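Terminal oxygenase component of carbazole (Janthinobacterium sp., PDB 7BUG) catalyses the angular dioxygenation of carbazole at C-9a and C-1, using a Rieske [2Fe-2S] cluster and a mononuclear iron. Local coordinates at residues 315-319 and 320-324; 366-369 and 370-374. All coordinates share one frame; numbering follows the deposited sequence.

Contact 1: residues 315-319 and 320-324; sequences QEFES and KWKPM
E316 and W321 lie alongside each other and point the same way, the carboxylate plane turned 51° from that of the indole. They meet at the ring edge, where NE1 of W321 donates to OE1 of E316 at 3.2 Å, close to the ring plane and fairly straight (158°), on the anti lone pair of that oxygen. With CG anti to the carbonyl carbon and the chain extended beyond it, the E316 carboxylate comes to the indole edge; its other oxygen, OE2, forms a salt bridge with K312. Five-residue spacing is the mark of a pi-type turn within helix 307-327: W321 N bonds to E316 O at 3.0 Å, and K322 N to F317 O at 2.8 Å. E316 O also accepts from K320 N (2.8 Å). P323 sits within the widened region, where its nitrogen, having no hydrogen, leaves the helix kinked; its CD packs 3.6 Å from E318 O. One residue further along, K322 crosses F317 with its aliphatic part: CB stands over one ring face, 4.0 Å from the F317 centroid and 16° off the normal, a CH-pi contact, while CD of K322 lies 3.8 Å from CE2 of F317. F317 also packs on L161 of strand 158-167, and W321 on P276, N277 and M280.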
# COMPACT_ATOMS: atom_id res chain seq x y z
N GLN A 315 18.83 -10.47 38.74
CA GLN A 315 17.56 -10.63 39.47
C GLN A 315 16.86 -9.27 39.55
O GLN A 315 15.66 -9.25 39.28
CB GLN A 315 17.83 -11.31 40.82
CG GLN A 315 18.02 -12.81 40.62
CD GLN A 315 18.81 -13.46 41.73
OE1 GLN A 315 18.91 -12.94 42.84
NE2 GLN A 315 19.38 -14.62 41.43
N GLU A 316 17.59 -8.19 39.84
CA GLU A 316 17.00 -6.83 39.90
C GLU A 316 16.56 -6.43 38.48
O GLU A 316 15.55 -5.71 38.34
CB GLU A 316 17.96 -5.76 40.42
CG GLU A 316 18.35 -5.85 41.88
CD GLU A 316 19.23 -4.70 42.35
OE1 GLU A 316 19.11 -3.57 41.79
OE2 GLU A 316 20.05 -4.92 43.26
N PHE A 317 17.36 -6.74 37.45
CA PHE A 317 16.96 -6.41 36.05
C PHE A 317 15.59 -7.02 35.74
O PHE A 317 14.67 -6.28 35.25
CB PHE A 317 18.04 -6.82 35.04
CG PHE A 317 17.67 -6.55 33.60
CD1 PHE A 317 17.91 -5.32 33.02
CD2 PHE A 317 17.13 -7.54 32.82
CE1 PHE A 317 17.62 -5.10 31.69
CE2 PHE A 317 16.82 -7.33 31.49
CZ PHE A 317 17.10 -6.11 30.92
N GLU A 318 15.42 -8.31 36.00
CA GLU A 318 14.20 -9.06 35.59
C GLU A 318 13.01 -8.56 36.42
O GLU A 318 11.90 -8.45 35.89
CB GLU A 318 14.39 -10.57 35.71
CG GLU A 318 15.14 -11.18 34.53
CD GLU A 318 14.56 -10.98 33.13
OE1 GLU A 318 13.32 -10.86 32.98
OE2 GLU A 318 15.36 -10.96 32.17
N SER A 319 13.25 -8.28 37.70
CA SER A 319 12.18 -8.03 38.69
C SER A 319 11.80 -6.56 38.65
O SER A 319 10.66 -6.26 38.91
CB SER A 319 12.58 -8.49 40.07
OG SER A 319 13.50 -7.60 40.70
N LYS A 320 12.73 -5.66 38.35
CA LYS A 320 12.49 -4.22 38.54
C LYS A 320 12.87 -3.45 37.28
O LYS A 320 12.00 -2.74 36.79
CB LYS A 320 13.24 -3.69 39.76
CG LYS A 320 13.00 -2.23 40.06
CD LYS A 320 13.06 -1.90 41.54
CE LYS A 320 12.18 -2.79 42.41
NZ LYS A 320 12.74 -2.95 43.78
N TRP A 321 14.13 -3.48 36.84
CA TRP A 321 14.59 -2.41 35.91
C TRP A 321 14.01 -2.62 34.50
O TRP A 321 13.75 -1.59 33.82
CB TRP A 321 16.11 -2.30 35.91
CG TRP A 321 16.66 -2.03 37.27
CD1 TRP A 321 17.58 -2.80 37.94
CD2 TRP A 321 16.30 -0.98 38.16
NE1 TRP A 321 17.82 -2.27 39.17
CE2 TRP A 321 17.08 -1.15 39.34
CE3 TRP A 321 15.42 0.08 38.09
CZ2 TRP A 321 16.98 -0.28 40.42
CZ3 TRP A 321 15.34 0.95 39.14
CH2 TRP A 321 16.11 0.76 40.30
N LYS A 322 13.89 -3.84 34.03
CA LYS A 322 13.29 -4.11 32.70
C LYS A 322 11.83 -3.66 32.70
O LYS A 322 11.43 -2.87 31.85
CB LYS A 322 13.51 -5.55 32.26
CG LYS A 322 12.81 -5.88 30.95
CD LYS A 322 13.22 -7.22 30.42
CE LYS A 322 12.35 -7.67 29.26
NZ LYS A 322 12.50 -9.12 29.02
N PRO A 323 10.94 -4.14 33.60
CA PRO A 323 9.53 -3.75 33.51
C PRO A 323 9.32 -2.28 33.88
O PRO A 323 8.45 -1.65 33.27
CB PRO A 323 8.81 -4.73 34.46
CG PRO A 323 9.87 -5.19 35.41
CD PRO A 323 11.17 -5.18 34.61
N MET A 324 10.05 -1.73 34.84
CA MET A 324 9.77 -0.37 35.36
C MET A 324 10.35 0.70 34.43
O MET A 324 9.75 1.76 34.27
CB MET A 324 10.36 -0.17 36.75
CG MET A 324 9.75 0.98 37.46
SD MET A 324 10.43 1.09 39.15
CE MET A 324 10.22 2.82 39.50

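Contact 2: residues 366-369 and 370-374; sequences RKLA and SEHNQ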
# COMPACT_ATOMS: atom_id res chain seq x y z
N ARG A 366 23.25 16.17 14.42
CA ARG A 366 22.98 16.10 12.97
C ARG A 366 24.26 16.49 12.22
O ARG A 366 24.61 15.87 11.19
CB ARG A 366 21.81 16.96 12.54
CG ARG A 366 20.47 16.55 13.15
CD ARG A 366 19.43 17.50 12.56
NE ARG A 366 18.09 17.13 12.99
CZ ARG A 366 17.04 17.94 12.84
NH1 ARG A 366 17.19 19.10 12.21
NH2 ARG A 366 15.85 17.50 13.22
N LYS A 367 24.96 17.48 12.76
CA LYS A 367 26.24 17.94 12.16
C LYS A 367 27.33 16.90 12.38
O LYS A 367 28.09 16.63 11.43
CB LYS A 367 26.60 19.28 12.80
CG LYS A 367 25.66 20.41 12.40
CD LYS A 367 26.26 21.79 12.70
CE LYS A 367 25.61 22.51 13.85
NZ LYS A 367 24.70 23.58 13.36
N LEU A 368 27.45 16.39 13.58
CA LEU A 368 28.47 15.35 13.88
C LEU A 368 28.23 14.17 12.93
O LEU A 368 29.18 13.64 12.30
CB LEU A 368 28.33 14.91 15.33
CG LEU A 368 29.30 13.76 15.60
CD1 LEU A 368 30.50 14.25 16.37
CD2 LEU A 368 28.63 12.60 16.28
N ALA A 369 26.98 13.72 12.79
CA ALA A 369 26.67 12.54 11.96
C ALA A 369 27.01 12.87 10.52
O ALA A 369 27.48 11.97 9.80
CB ALA A 369 25.20 12.18 12.10
N SER A 370 26.68 14.08 10.06
CA SER A 370 26.93 14.49 8.66
C SER A 370 28.43 14.46 8.37
O SER A 370 28.77 14.01 7.26
CB SER A 370 26.37 15.84 8.40
OG SER A 370 24.94 15.88 8.43
N GLU A 371 29.24 14.90 9.33
CA GLU A 371 30.70 15.09 9.09
C GLU A 371 31.45 13.76 9.25
O GLU A 371 32.43 13.54 8.51
CB GLU A 371 31.29 16.17 10.00
CG GLU A 371 32.78 16.37 9.73
CD GLU A 371 33.52 17.41 10.56
OE1 GLU A 371 32.91 17.98 11.50
OE2 GLU A 371 34.73 17.64 10.28
N HIS A 372 31.00 12.88 10.14
CA HIS A 372 31.85 11.78 10.67
C HIS A 372 31.31 10.39 10.36
O HIS A 372 31.97 9.44 10.74
CB HIS A 372 32.09 11.94 12.15
CG HIS A 372 32.93 13.12 12.48
ND1 HIS A 372 34.27 13.17 12.14
CD2 HIS A 372 32.61 14.29 13.10
CE1 HIS A 372 34.76 14.33 12.59
NE2 HIS A 372 33.76 15.04 13.15
N ASN A 373 30.18 10.27 9.67
CA ASN A 373 29.66 8.95 9.23
C ASN A 373 30.65 8.29 8.26
O ASN A 373 31.39 9.01 7.55
CB ASN A 373 28.29 9.06 8.62
CG ASN A 373 28.32 9.64 7.22
OD1 ASN A 373 28.54 8.92 6.24
ND2 ASN A 373 28.02 10.93 7.11
N GLN A 374 30.67 6.97 8.22
CA GLN A 374 31.60 6.22 7.34
C GLN A 374 30.94 5.83 6.02
O GLN A 374 31.53 5.02 5.27
CB GLN A 374 32.17 5.02 8.09
CG GLN A 374 32.94 5.40 9.35
CD GLN A 374 34.29 6.00 9.05
OE1 GLN A 374 34.80 5.85 7.96
NE2 GLN A 374 34.89 6.71 9.99
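The carbonyl oxygen of A369 is gripped twice by N373. ND2 of the asparagine reaches A369 O at 2.9 Å, in the carbonyl plane and in its own amide plane, with a nearly straight N-H (161°); the backbone N of N373 comes to the same oxygen from above the carbonyl plane, at 3.2 Å. The amide can fold back this way because CG sits between the backbone N and the carbonyl carbon (chi1 75°), and OD1 is held in turn by the N of G375. With only a methyl at N373, as in an alanine, A369 O is likely to keep just the longer backbone bond, and G375 N to lose its side-chain acceptor. One turn earlier, R366 O is shared in a similar way: OG of S370 donates to it at 2.8 Å and N of S370 at 3.0 Å, from opposite faces of the carbonyl plane. The same OG is hydrogen-bonded to Y18 N, which ties this helix to helix 16-20, while the guanidinium of R366 turns elsewhere, to E176 and E353. L368 and H372 cross at about a right angle, CD1 of the leucine 3.9 Å from CD2 of the imidazole. N373 is the first residue to leave helical backbone angles, and its amide, turned back on a carbonyl of the last turn, marks the C-terminal end of helix 360-372, where the departing chain is fastened through the Q374 backbone to N27 and H28.

Contacts 1 and 2 are both local to a single helix, one at an internal widened turn, the other at a C-terminal end. Both lie in the catalytic part of the chain, of the homotrimeric ring-hydroxylase family, yet on opposite sides of the chain's centre, with centres 35 Å apart and nearest atoms about 26 Å apart, and do not touch. Between them in sequence comes helix 331-344, which carries D333, a ligand of the mononuclear iron beside H183 and H187. Contact 1 touches no other protein chain; its W321 side chain is about 9 Å from that of D197, which binds magnesium in another structure of this protein, though no such ion is bound to this chain here. In contact 2, R366 packs on R72 of a second subunit, a residue at the [2Fe-2S] cluster there.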